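Side-chain contacts in DPS family protein (Vibrio cholerae O1 biovar El Tor, PDB 3IQ1), which probably binds ferric iron and oxidises iron as a ferritin-like member of the Dps family, built from twelve copies of the chain: residues A20-N25 against R122-L127; M35-Y40 against E57-D62; L75-R80 against T131-T136; D112-L117 against K149-L154. One frame throughout, in Å; residues are numbered along the deposited sequence.

Contact 1 (A20-N25 against R122-L127); sequences ANALNN and RDILEL
Ile124 of helix 103-131 reaches across to Ala22 and Leu23 of helix 13-43, and a single branched side chain carries almost the whole contact. Its CB points toward the facing helix, and the two branches then divide the work. The CG1 branch lies beside the methyl group of Ala22, with Ile124 CG1 3.8 Å from Ala22 CB. One bond further on, Ile124 CD1 passes that methyl and ends 3.7 Å from Ala22 O, a van der Waals touch between a terminal methyl and a backbone carbonyl; the extended second torsion (chi2 165°) gives the branch the length to get there. The same Ile124 CD1 lies 4.0 Å from Leu23 CD2. On the other branch, CG2 comes equally near to Leu23 CD2, which therefore meets both branches of the isoleucine, the two side chains meeting at a slant. Leu23 itself does not set out toward Ile124, and it is the tip of the side chain that closes the distance.

Because Ala22 is so small, the helix backbones can come close: the CA atoms of Ala22 and Ile124 are 6.8 Å apart. Both larger residues have further partners in the same chain. Leu23 packs on Leu70 and Ile74 of helix 49-76, and both Leu23 and Ile124 touch Met140 of helix 134-158. The residues thus meet between four helices, in packing dominated by apolar side chains, as expected where helices meet in the antiparallel four-helix bundle of ferritin-like proteins.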
loop_
_atom_site.group_PDB
_atom_site.type_symbol
_atom_site.label_atom_id
_atom_site.label_comp_id
_atom_site.label_asym_id
_atom_site.label_seq_id
_atom_site.Cartn_x
_atom_site.Cartn_y
_atom_site.Cartn_z
ATOM N N ALA B 20 3.708 11.451 39.373
ATOM C CA ALA B 20 4.214 12.317 38.287
ATOM C C ALA B 20 5.649 12.699 38.541
ATOM O O ALA B 20 6.446 12.732 37.598
ATOM C CB ALA B 20 3.398 13.550 38.144
ATOM N N ASN B 21 5.980 12.973 39.796
ATOM C CA ASN B 21 7.379 13.250 40.174
ATOM C C ASN B 21 8.329 12.091 39.790
ATOM O O ASN B 21 9.410 12.317 39.171
ATOM C CB ASN B 21 7.492 13.493 41.660
ATOM C CG ASN B 21 6.836 14.781 42.124
ATOM O OD1 ASN B 21 6.531 15.657 41.323
ATOM N ND2 ASN B 21 6.649 14.915 43.464
ATOM N N ALA B 22 7.905 10.870 40.077
ATOM C CA ALA B 22 8.704 9.684 39.756
ATOM C C ALA B 22 8.786 9.471 38.237
ATOM O O ALA B 22 9.868 9.131 37.707
ATOM C CB ALA B 22 8.098 8.427 40.389
ATOM N N LEU B 23 7.654 9.702 37.548
ATOM C CA LEU B 23 7.629 9.643 36.114
ATOM C C LEU B 23 8.566 10.689 35.453
ATOM O O LEU B 23 9.162 10.435 34.414
ATOM C CB LEU B 23 6.226 9.733 35.560
ATOM C CG LEU B 23 5.286 8.515 35.840
ATOM C CD1 LEU B 23 3.852 8.923 35.583
ATOM C CD2 LEU B 23 5.677 7.289 34.983
ATOM N N ASN B 24 8.623 11.872 36.017
ATOM C CA ASN B 24 9.506 12.898 35.532
ATOM C C ASN B 24 10.945 12.499 35.715
ATOM O O ASN B 24 11.776 12.760 34.818
ATOM C CB ASN B 24 9.254 14.233 36.256
ATOM C CG ASN B 24 8.442 15.173 35.470
ATOM O OD1 ASN B 24 7.543 15.874 36.030
ATOM N ND2 ASN B 24 8.727 15.251 34.180
ATOM N N ASN B 25 11.285 11.851 36.830
ATOM C CA ASN B 25 12.692 11.363 36.980
ATOM C C ASN B 25 12.994 10.286 35.955
ATOM O O ASN B 25 14.064 10.203 35.385
ATOM C CB ASN B 25 12.972 10.885 38.398
ATOM C CG ASN B 25 13.054 12.019 39.371
ATOM O OD1 ASN B 25 13.407 13.176 39.014
ATOM N ND2 ASN B 25 12.788 11.700 40.656
ATOM N N ARG B 122 9.766 -0.616 37.542
ATOM C CA ARG B 122 9.197 -1.534 38.501
ATOM C C ARG B 122 8.769 -0.816 39.810
ATOM O O ARG B 122 7.727 -1.102 40.391
ATOM C CB ARG B 122 10.201 -2.626 38.813
ATOM C CG ARG B 122 10.429 -3.559 37.608
ATOM C CD ARG B 122 11.596 -4.457 37.860
ATOM N NE ARG B 122 11.807 -5.375 36.744
ATOM C CZ ARG B 122 12.991 -5.719 36.251
ATOM N NH1 ARG B 122 14.122 -5.239 36.795
ATOM N NH2 ARG B 122 13.058 -6.578 35.207
ATOM N N ASP B 123 9.578 0.154 40.219
ATOM C CA ASP B 123 9.216 0.927 41.402
ATOM C C ASP B 123 7.956 1.749 41.187
ATOM O O ASP B 123 7.077 1.752 42.043
ATOM C CB ASP B 123 10.338 1.850 41.805
ATOM C CG ASP B 123 11.449 1.146 42.555
ATOM O OD1 ASP B 123 11.275 -0.024 43.000
ATOM O OD2 ASP B 123 12.496 1.812 42.784
ATOM N N ILE B 124 7.868 2.394 40.022
ATOM C CA ILE B 124 6.677 3.146 39.674
ATOM C C ILE B 124 5.470 2.235 39.564
ATOM O O ILE B 124 4.358 2.571 40.015
ATOM C CB ILE B 124 6.866 3.997 38.392
ATOM C CG1 ILE B 124 7.926 5.065 38.642
ATOM C CG2 ILE B 124 5.518 4.626 37.970
ATOM C CD1 ILE B 124 8.448 5.725 37.356
ATOM N N LEU B 125 5.643 1.077 38.911
ATOM C CA LEU B 125 4.556 0.105 38.833
ATOM C C LEU B 125 4.021 -0.261 40.208
ATOM O O LEU B 125 2.809 -0.324 40.426
ATOM C CB LEU B 125 4.999 -1.156 38.096
ATOM C CG LEU B 125 3.999 -2.287 37.974
ATOM C CD1 LEU B 125 2.814 -1.853 37.209
ATOM C CD2 LEU B 125 4.690 -3.460 37.257
ATOM N N GLU B 126 4.932 -0.529 41.127
ATOM C CA GLU B 126 4.516 -0.911 42.485
ATOM C C GLU B 126 3.744 0.222 43.157
ATOM O O GLU B 126 2.701 -0.004 43.769
ATOM C CB GLU B 126 5.750 -1.242 43.332
ATOM C CG GLU B 126 5.432 -1.854 44.657
ATOM C CD GLU B 126 6.660 -2.427 45.402
ATOM O OE1 GLU B 126 7.675 -2.788 44.760
ATOM O OE2 GLU B 126 6.559 -2.523 46.642
ATOM N N LEU B 127 4.251 1.448 43.054
ATOM C CA LEU B 127 3.601 2.609 43.694
ATOM C C LEU B 127 2.209 2.808 43.091
ATOM O O LEU B 127 1.225 3.055 43.789
ATOM C CB LEU B 127 4.462 3.848 43.479
ATOM C CG LEU B 127 3.896 5.144 44.066
ATOM C CD1 LEU B 127 3.689 5.012 45.593
ATOM C CD2 LEU B 127 4.851 6.316 43.741
#

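Contact 2 (M35-Y40 against E57-D62); sequences MNTRGY and EEIYTD
Tyr60 sets its CG between the backbone N and the carbonyl carbon (chi1 73°), while Arg38, with CG beside its backbone N, is bent at both its second and third torsions; together these turns lay the arginine over the tyrosine. Arg38 CD sits almost on the ring normal, 3.4 Å from the centroid of the Tyr60 ring, a well-centred CH-pi contact. Glu57 CA, from the preceding turn of the same helix, lies against the opposite face, nearer the rim. Beyond CD the guanidinium stands nearly upright to the ring, the planes 80° apart, and turns its edge to the phenol: Arg38 NH1 lies 3.0 Å from Tyr60 OH. The guanidinium has a firmer partner, for Arg38 NH2 forms a salt bridge with Asp68 of a neighbouring subunit. At the base of the ring, Thr37 CG2 rests 3.8 Å from Tyr60 CB. The same methyl, Thr37 CG2, also touches Ile59 CG2 at 4.0 Å, whereas Thr37 OG1 is hydrogen-bonded to Phe33 O in its own helix.

The two segments run antiparallel at 160°, their axes 9.1 Å apart, as expected of consecutive helices in a ferritin-like bundle. Tyr60 also meets His41 edge-to-face. Helix 103-131 packs against the pair through Leu110, which touches both Thr37 and Ile59, while Arg38 faces a neighbouring subunit.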
loop_
_atom_site.group_PDB
_atom_site.type_symbol
_atom_site.label_atom_id
_atom_site.label_comp_id
_atom_site.label_asym_id
_atom_site.label_seq_id
_atom_site.Cartn_x
_atom_site.Cartn_y
_atom_site.Cartn_z
HETATM N N MSE B 35 19.943 10.380 24.131
HETATM C CA MSE B 35 21.028 11.194 23.623
HETATM C C MSE B 35 22.261 10.316 23.494
HETATM O O MSE B 35 22.952 10.358 22.467
HETATM C CB MSE B 35 21.303 12.436 24.507
HETATM C CG MSE B 35 22.300 13.426 23.969
HETATM SE SE MSE B 35 21.517 14.266 22.377
HETATM C CE MSE B 35 22.610 13.469 21.163
ATOM N N ASN B 36 22.561 9.533 24.532
ATOM C CA ASN B 36 23.687 8.602 24.447
ATOM C C ASN B 36 23.588 7.648 23.258
ATOM O O ASN B 36 24.581 7.368 22.572
ATOM C CB ASN B 36 23.830 7.778 25.738
ATOM C CG ASN B 36 24.256 8.597 26.942
ATOM O OD1 ASN B 36 24.680 9.726 26.817
ATOM N ND2 ASN B 36 24.085 8.017 28.149
ATOM N N THR B 37 22.376 7.140 23.004
ATOM C CA THR B 37 22.115 6.194 21.940
ATOM C C THR B 37 22.248 6.858 20.563
ATOM O O THR B 37 22.745 6.218 19.612
ATOM C CB THR B 37 20.740 5.524 22.111
ATOM O OG1 THR B 37 20.672 4.990 23.429
ATOM C CG2 THR B 37 20.539 4.386 21.088
ATOM N N ARG B 38 21.851 8.142 20.443
ATOM C CA ARG B 38 22.095 8.876 19.234
ATOM C C ARG B 38 23.607 8.948 18.981
ATOM O O ARG B 38 24.063 8.734 17.843
ATOM C CB ARG B 38 21.477 10.257 19.320
ATOM C CG ARG B 38 19.968 10.205 19.290
ATOM C CD ARG B 38 19.476 10.203 17.926
ATOM N NE ARG B 38 19.277 11.566 17.396
ATOM C CZ ARG B 38 18.823 11.798 16.186
ATOM N NH1 ARG B 38 18.584 10.793 15.380
ATOM N NH2 ARG B 38 18.585 13.040 15.757
ATOM N N GLY B 39 24.385 9.225 20.035
ATOM C CA GLY B 39 25.835 9.236 19.926
ATOM C C GLY B 39 26.364 7.869 19.473
ATOM O O GLY B 39 27.268 7.762 18.654
ATOM N N TYR B 40 25.830 6.806 20.050
ATOM C CA TYR B 40 26.293 5.474 19.669
ATOM C C TYR B 40 26.110 5.228 18.169
ATOM O O TYR B 40 26.998 4.637 17.512
ATOM C CB TYR B 40 25.576 4.384 20.458
ATOM C CG TYR B 40 25.682 4.418 21.988
ATOM C CD1 TYR B 40 26.702 5.052 22.647
ATOM C CD2 TYR B 40 24.748 3.730 22.765
ATOM C CE1 TYR B 40 26.774 5.039 24.059
ATOM C CE2 TYR B 40 24.803 3.690 24.120
ATOM C CZ TYR B 40 25.813 4.342 24.805
ATOM O OH TYR B 40 25.897 4.321 26.180
ATOM N N GLU B 57 19.787 3.051 15.720
ATOM C CA GLU B 57 18.644 3.822 15.250
ATOM C C GLU B 57 17.299 3.179 15.626
ATOM O O GLU B 57 16.382 3.873 16.076
ATOM C CB GLU B 57 18.741 4.079 13.738
ATOM C CG GLU B 57 17.611 4.865 13.183
ATOM C CD GLU B 57 17.688 5.045 11.666
ATOM O OE1 GLU B 57 18.053 4.090 10.942
ATOM O OE2 GLU B 57 17.266 6.107 11.206
ATOM N N GLU B 58 17.180 1.863 15.472
ATOM C CA GLU B 58 15.973 1.165 15.906
ATOM C C GLU B 58 15.714 1.436 17.386
ATOM O O GLU B 58 14.590 1.729 17.790
ATOM C CB GLU B 58 16.151 -0.327 15.651
ATOM C CG GLU B 58 15.029 -1.136 16.096
ATOM C CD GLU B 58 15.298 -2.623 15.963
ATOM O OE1 GLU B 58 16.245 -2.990 15.256
ATOM O OE2 GLU B 58 14.512 -3.396 16.537
ATOM N N ILE B 59 16.763 1.329 18.170
ATOM C CA ILE B 59 16.664 1.462 19.619
ATOM C C ILE B 59 16.276 2.892 20.026
ATOM O O ILE B 59 15.322 3.068 20.792
ATOM C CB ILE B 59 17.909 0.984 20.318
ATOM C CG1 ILE B 59 17.942 -0.566 20.156
ATOM C CG2 ILE B 59 17.884 1.451 21.774
ATOM C CD1 ILE B 59 19.182 -1.244 20.635
ATOM N N TYR B 60 16.957 3.913 19.485
ATOM C CA TYR B 60 16.556 5.277 19.847
ATOM C C TYR B 60 15.183 5.726 19.308
ATOM O O TYR B 60 14.502 6.538 19.954
ATOM C CB TYR B 60 17.643 6.324 19.582
ATOM C CG TYR B 60 17.955 6.724 18.168
ATOM C CD1 TYR B 60 19.222 6.569 17.681
ATOM C CD2 TYR B 60 17.023 7.338 17.378
ATOM C CE1 TYR B 60 19.541 6.977 16.415
ATOM C CE2 TYR B 60 17.329 7.766 16.084
ATOM C CZ TYR B 60 18.595 7.596 15.631
ATOM O OH TYR B 60 18.921 8.034 14.347
ATOM N N THR B 61 14.733 5.134 18.202
ATOM C CA THR B 61 13.415 5.391 17.643
ATOM C C THR B 61 12.343 4.897 18.630
ATOM O O THR B 61 11.335 5.585 18.864
ATOM C CB THR B 61 13.298 4.745 16.263
ATOM O OG1 THR B 61 14.232 5.392 15.386
ATOM C CG2 THR B 61 11.915 4.950 15.699
ATOM N N ASP B 62 12.549 3.703 19.160
ATOM C CA ASP B 62 11.635 3.091 20.150
ATOM C C ASP B 62 11.684 3.924 21.465
ATOM O O ASP B 62 10.655 4.202 22.075
ATOM C CB ASP B 62 11.999 1.614 20.361
ATOM C CG ASP B 62 11.557 0.697 19.192
ATOM O OD1 ASP B 62 10.625 1.101 18.419
ATOM O OD2 ASP B 62 12.102 -0.435 19.027
#

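Contact 3 (L75-R80 against T131-T136); sequences LTLSAR and TGDEGT
Leu77 is the first residue to leave helical geometry after helix 49-76, and it faces Asp133, the N-cap of helix 134-158, so that one helix ends opposite the start of another. Helix 49-76 finishes in a Schellman motif with Ser78, at positive phi, as its C' residue: Ser78 N bonds back to Leu75 O at 2.9 Å. A second Schellman motif, at Gly132, ends helix 103-131 just before Asp133.

Between the two segments the leucine offers its two methyls to a polar pair. Leu77 CD2 approaches Asp133 OD2 at 3.7 Å, the two side chains coming from opposite directions, and Leu77 CD1 lies 3.9 Å from Thr136 OG1, where the side chains cross at about a right angle. Both are plain van der Waals contacts.

The oxygens are already engaged. In the tight turn between the last two helices of this ferritin-like bundle, Asp133 grips Thr136 twice, once with each carboxylate oxygen. Thr136 N donates to OD1 of Asp133 over 3.1 Å in a fairly straight capping bond (162°), and Thr136 OG1 donates to Asp133 OD2 at 2.6 Å. Both donors sit well above the carboxylate plane. With CG anti to its own backbone N (chi1 -178°), Asp133 swings the carboxylate over the first turn of the helix that it caps.

Arg73, one turn before Leu77 on helix 49-76, joins the cluster, forming a salt bridge to Asp133 OD1 and a hydrogen bond to Thr136 OG1. This positive partner, together with the helix N-terminus, would be expected to favour the ionised aspartate. Leu77 also packs on Leu23 of helix 13-43.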
loop_
_atom_site.group_PDB
_atom_site.type_symbol
_atom_site.label_atom_id
_atom_site.label_comp_id
_atom_site.label_asym_id
_atom_site.label_seq_id
_atom_site.Cartn_x
_atom_site.Cartn_y
_atom_site.Cartn_z
ATOM N N LEU B 75 1.341 14.715 31.772
ATOM C CA LEU B 75 0.309 15.736 31.489
ATOM C C LEU B 75 -1.090 15.207 31.889
ATOM O O LEU B 75 -1.935 15.952 32.357
ATOM C CB LEU B 75 0.347 16.088 29.989
ATOM C CG LEU B 75 1.554 16.914 29.542
ATOM C CD1 LEU B 75 1.798 16.748 28.024
ATOM C CD2 LEU B 75 1.349 18.364 29.965
ATOM N N THR B 76 -1.319 13.929 31.662
ATOM C CA THR B 76 -2.580 13.260 31.908
ATOM C C THR B 76 -2.880 13.254 33.405
ATOM O O THR B 76 -4.033 13.396 33.789
ATOM C CB THR B 76 -2.572 11.841 31.280
ATOM O OG1 THR B 76 -2.563 11.969 29.824
ATOM C CG2 THR B 76 -3.796 11.049 31.629
ATOM N N LEU B 77 -1.834 13.221 34.206
ATOM C CA LEU B 77 -1.904 13.290 35.665
ATOM C C LEU B 77 -1.966 14.737 36.180
ATOM O O LEU B 77 -1.858 14.960 37.382
ATOM C CB LEU B 77 -0.732 12.522 36.324
ATOM C CG LEU B 77 -0.768 10.992 36.136
ATOM C CD1 LEU B 77 0.616 10.457 36.556
ATOM C CD2 LEU B 77 -1.893 10.361 36.923
ATOM N N SER B 78 -2.154 15.699 35.269
ATOM C CA SER B 78 -2.198 17.155 35.589
ATOM C C SER B 78 -0.913 17.618 36.240
ATOM O O SER B 78 -0.922 18.399 37.177
ATOM C CB SER B 78 -3.421 17.518 36.432
ATOM O OG SER B 78 -4.596 17.260 35.695
ATOM N N ALA B 79 0.188 17.135 35.716
ATOM C CA ALA B 79 1.487 17.543 36.161
ATOM C C ALA B 79 2.302 18.091 34.978
ATOM O O ALA B 79 1.930 17.941 33.819
ATOM C CB ALA B 79 2.209 16.333 36.897
ATOM N N ARG B 80 3.441 18.718 35.300
ATOM C CA ARG B 80 4.300 19.338 34.308
ATOM C C ARG B 80 5.442 18.422 33.869
ATOM O O ARG B 80 6.268 18.103 34.688
ATOM C CB ARG B 80 4.937 20.577 34.983
ATOM C CG ARG B 80 5.958 21.323 34.139
ATOM C CD ARG B 80 6.532 22.474 34.936
ATOM N NE ARG B 80 7.514 23.294 34.225
ATOM C CZ ARG B 80 8.784 22.954 34.005
ATOM N NH1 ARG B 80 9.278 21.777 34.363
ATOM N NH2 ARG B 80 9.570 23.798 33.338
ATOM N N THR B 131 -2.067 2.531 44.838
ATOM C CA THR B 131 -3.194 3.449 44.858
ATOM C C THR B 131 -4.216 3.254 43.760
ATOM O O THR B 131 -5.150 4.049 43.633
ATOM C CB THR B 131 -2.750 4.918 44.849
ATOM O OG1 THR B 131 -1.789 5.131 43.821
ATOM C CG2 THR B 131 -2.186 5.267 46.235
ATOM N N GLY B 132 -4.055 2.213 42.970
ATOM C CA GLY B 132 -4.966 1.921 41.897
ATOM C C GLY B 132 -4.860 2.808 40.680
ATOM O O GLY B 132 -5.854 3.024 39.973
ATOM N N ASP B 133 -3.680 3.367 40.434
ATOM C CA ASP B 133 -3.451 4.119 39.213
ATOM C C ASP B 133 -3.139 3.098 38.055
ATOM O O ASP B 133 -1.999 2.871 37.643
ATOM C CB ASP B 133 -2.359 5.178 39.375
ATOM C CG ASP B 133 -2.150 6.008 38.127
ATOM O OD1 ASP B 133 -2.742 5.689 37.070
ATOM O OD2 ASP B 133 -1.347 6.959 38.164
ATOM N N GLU B 134 -4.211 2.573 37.483
ATOM C CA GLU B 134 -4.112 1.545 36.460
ATOM C C GLU B 134 -3.527 2.087 35.153
ATOM O O GLU B 134 -2.780 1.384 34.487
ATOM C CB GLU B 134 -5.483 0.979 36.161
ATOM C CG GLU B 134 -5.443 -0.107 35.079
ATOM C CD GLU B 134 -4.567 -1.290 35.449
ATOM O OE1 GLU B 134 -4.442 -1.566 36.700
ATOM O OE2 GLU B 134 -4.062 -1.960 34.507
ATOM N N GLY B 135 -3.854 3.317 34.795
ATOM C CA GLY B 135 -3.264 3.894 33.586
ATOM C C GLY B 135 -1.743 4.003 33.607
ATOM O O GLY B 135 -1.062 3.707 32.636
ATOM N N THR B 136 -1.213 4.380 34.767
ATOM C CA THR B 136 0.226 4.447 34.952
ATOM C C THR B 136 0.803 3.066 35.034
ATOM O O THR B 136 1.819 2.789 34.406
ATOM C CB THR B 136 0.619 5.280 36.169
ATOM O OG1 THR B 136 0.132 6.605 36.001
ATOM C CG2 THR B 136 2.174 5.315 36.407
#

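Contact 4 (D112-L117 against K149-L154); sequences DGFSIL and KLVWML
Leu154 N bonds to Leu150 O at 2.9 Å, a helical bond that sets these two leucines one turn apart, and both direct their side chains at Phe114. They belong, with Phe114, to the last two long helices of a ferritin-like four-helix bundle, 103-131 and 134-158, whose segments here run antiparallel at 159° with axes 10.3 Å apart.

Phe114 is the one residue of its segment that makes close contact, and it meets three partners at different places along its length. At its root, Phe114 CB lies 3.5 Å from Val151 CG2. Further out, Leu154 CD1 approaches the ring at Phe114 CD2, 3.9 Å away, the two side chains crossing at about a right angle. Leu150, whose CG stands anti to its backbone N (chi1 -175°), extends toward the far end of the ring. All three methyls arrive at a slant. Phe33 of helix 13-43 meets the Phe114 ring edge-to-face, and Val151 also packs on Leu8 of a neighbouring subunit. The tightest touch is at the tip of the phenylalanine, where Leu150 CD2 sits 3.4 Å from Phe114 CZ and 3.5 Å from Phe114 CE2.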
loop_
_atom_site.group_PDB
_atom_site.type_symbol
_atom_site.label_atom_id
_atom_site.label_comp_id
_atom_site.label_asym_id
_atom_site.label_seq_id
_atom_site.Cartn_x
_atom_site.Cartn_y
_atom_site.Cartn_z
ATOM N N ASP B 112 23.380 -1.335 30.590
ATOM C CA ASP B 112 23.422 -0.704 31.899
ATOM C C ASP B 112 22.317 0.352 32.064
ATOM O O ASP B 112 21.707 0.434 33.150
ATOM C CB ASP B 112 24.781 -0.103 32.093
ATOM C CG ASP B 112 25.891 -1.173 32.201
ATOM O OD1 ASP B 112 25.590 -2.341 32.559
ATOM O OD2 ASP B 112 27.078 -0.846 32.033
ATOM N N GLY B 113 22.055 1.104 31.008
ATOM C CA GLY B 113 21.008 2.136 31.001
ATOM C C GLY B 113 19.626 1.497 31.139
ATOM O O GLY B 113 18.784 1.915 31.947
ATOM N N PHE B 114 19.370 0.449 30.353
ATOM C CA PHE B 114 18.098 -0.260 30.456
ATOM C C PHE B 114 17.913 -0.873 31.832
ATOM O O PHE B 114 16.790 -0.986 32.344
ATOM C CB PHE B 114 17.899 -1.333 29.352
ATOM C CG PHE B 114 17.462 -0.770 28.034
ATOM C CD1 PHE B 114 16.223 -0.141 27.907
ATOM C CD2 PHE B 114 18.272 -0.875 26.887
ATOM C CE1 PHE B 114 15.828 0.382 26.705
ATOM C CE2 PHE B 114 17.868 -0.357 25.686
ATOM C CZ PHE B 114 16.642 0.265 25.585
ATOM N N SER B 115 19.006 -1.280 32.471
ATOM C CA SER B 115 18.847 -1.820 33.765
ATOM C C SER B 115 18.278 -0.790 34.790
ATOM O O SER B 115 17.444 -1.147 35.629
ATOM C CB SER B 115 20.126 -2.569 34.161
ATOM O OG SER B 115 20.334 -3.702 33.236
ATOM N N ILE B 116 18.690 0.473 34.685
ATOM C CA ILE B 116 18.139 1.615 35.439
ATOM C C ILE B 116 16.671 1.897 35.066
ATOM O O ILE B 116 15.819 2.024 35.933
ATOM C CB ILE B 116 19.014 2.889 35.264
ATOM C CG1 ILE B 116 20.325 2.687 36.042
ATOM C CG2 ILE B 116 18.271 4.085 35.730
ATOM C CD1 ILE B 116 21.377 3.713 35.780
ATOM N N LEU B 117 16.363 1.965 33.783
ATOM C CA LEU B 117 14.976 2.164 33.382
ATOM C C LEU B 117 14.093 1.061 33.975
ATOM O O LEU B 117 13.009 1.313 34.483
ATOM C CB LEU B 117 14.837 2.234 31.847
ATOM C CG LEU B 117 15.620 3.357 31.161
ATOM C CD1 LEU B 117 15.241 3.340 29.658
ATOM C CD2 LEU B 117 15.329 4.715 31.806
ATOM N N LYS B 149 12.841 -7.982 27.133
ATOM C CA LYS B 149 13.124 -8.706 25.904
ATOM C C LYS B 149 14.395 -8.119 25.283
ATOM O O LYS B 149 15.304 -8.858 24.877
ATOM C CB LYS B 149 11.938 -8.652 24.927
ATOM C CG LYS B 149 12.221 -9.434 23.692
ATOM C CD LYS B 149 11.172 -9.209 22.646
ATOM C CE LYS B 149 11.577 -9.841 21.354
ATOM N NZ LYS B 149 10.442 -9.748 20.313
ATOM N N LEU B 150 14.470 -6.794 25.222
ATOM C CA LEU B 150 15.609 -6.154 24.588
ATOM C C LEU B 150 16.869 -6.445 25.353
ATOM O O LEU B 150 17.929 -6.711 24.757
ATOM C CB LEU B 150 15.392 -4.657 24.462
ATOM C CG LEU B 150 16.466 -3.855 23.705
ATOM C CD1 LEU B 150 16.898 -4.498 22.339
ATOM C CD2 LEU B 150 15.995 -2.391 23.492
ATOM N N VAL B 151 16.778 -6.392 26.679
ATOM C CA VAL B 151 17.954 -6.692 27.495
ATOM C C VAL B 151 18.458 -8.118 27.235
ATOM O O VAL B 151 19.690 -8.353 27.165
ATOM C CB VAL B 151 17.689 -6.367 28.975
ATOM C CG1 VAL B 151 18.810 -6.965 29.921
ATOM C CG2 VAL B 151 17.609 -4.849 29.167
ATOM N N TRP B 152 17.566 -9.093 27.094
ATOM C CA TRP B 152 17.961 -10.439 26.678
ATOM C C TRP B 152 18.776 -10.411 25.373
ATOM O O TRP B 152 19.898 -10.930 25.303
ATOM C CB TRP B 152 16.741 -11.370 26.579
ATOM C CG TRP B 152 16.954 -12.478 25.554
ATOM C CD1 TRP B 152 17.948 -13.423 25.563
ATOM C CD2 TRP B 152 16.232 -12.684 24.334
ATOM N NE1 TRP B 152 17.906 -14.162 24.430
ATOM C CE2 TRP B 152 16.856 -13.764 23.659
ATOM C CE3 TRP B 152 15.111 -12.090 23.753
ATOM C CZ2 TRP B 152 16.408 -14.237 22.463
ATOM C CZ3 TRP B 152 14.660 -12.568 22.549
ATOM C CH2 TRP B 152 15.327 -13.642 21.904
HETATM N N MSE B 153 18.268 -9.727 24.366
HETATM C CA MSE B 153 18.941 -9.672 23.073
HETATM C C MSE B 153 20.312 -8.983 23.122
HETATM O O MSE B 153 21.271 -9.471 22.510
HETATM C CB MSE B 153 18.027 -9.005 22.044
HETATM C CG MSE B 153 16.712 -9.665 21.883
HETATM SE SE MSE B 153 15.679 -8.799 20.467
HETATM C CE MSE B 153 15.436 -7.200 21.288
ATOM N N LEU B 154 20.393 -7.826 23.773
ATOM C CA LEU B 154 21.641 -7.106 23.889
ATOM C C LEU B 154 22.680 -7.984 24.583
ATOM O O LEU B 154 23.839 -8.068 24.155
ATOM C CB LEU B 154 21.407 -5.843 24.715
ATOM C CG LEU B 154 20.495 -4.798 24.093
ATOM C CD1 LEU B 154 20.300 -3.622 25.091
ATOM C CD2 LEU B 154 21.002 -4.292 22.739
#

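How the contacts relate
All four contacts are buried, but contact 3 lies farthest out, its centre about 16 Å from the chain's centre against 11 to 12 Å for the others. Contacts 1 and 3 adjoin, centres about 10 Å apart, through Leu23 with Leu77 and Ile124 with Thr136. Contacts 2 and 4, centres about 13 Å apart, meet through Ile59, which approaches Phe114, Leu150 and Leu154. Each long helix serves two contacts: 13-43 contacts 1 and 2, 49-76 contacts 2 and 3, 103-131 contacts 1 and 4, 134-158 contacts 3 and 4. Contacts 1 and 4, between helix bodies, are essentially apolar; contact 2 adds an arginine facing a neighbouring subunit, and contact 3, among helix ends, sets a leucine against capping oxygens.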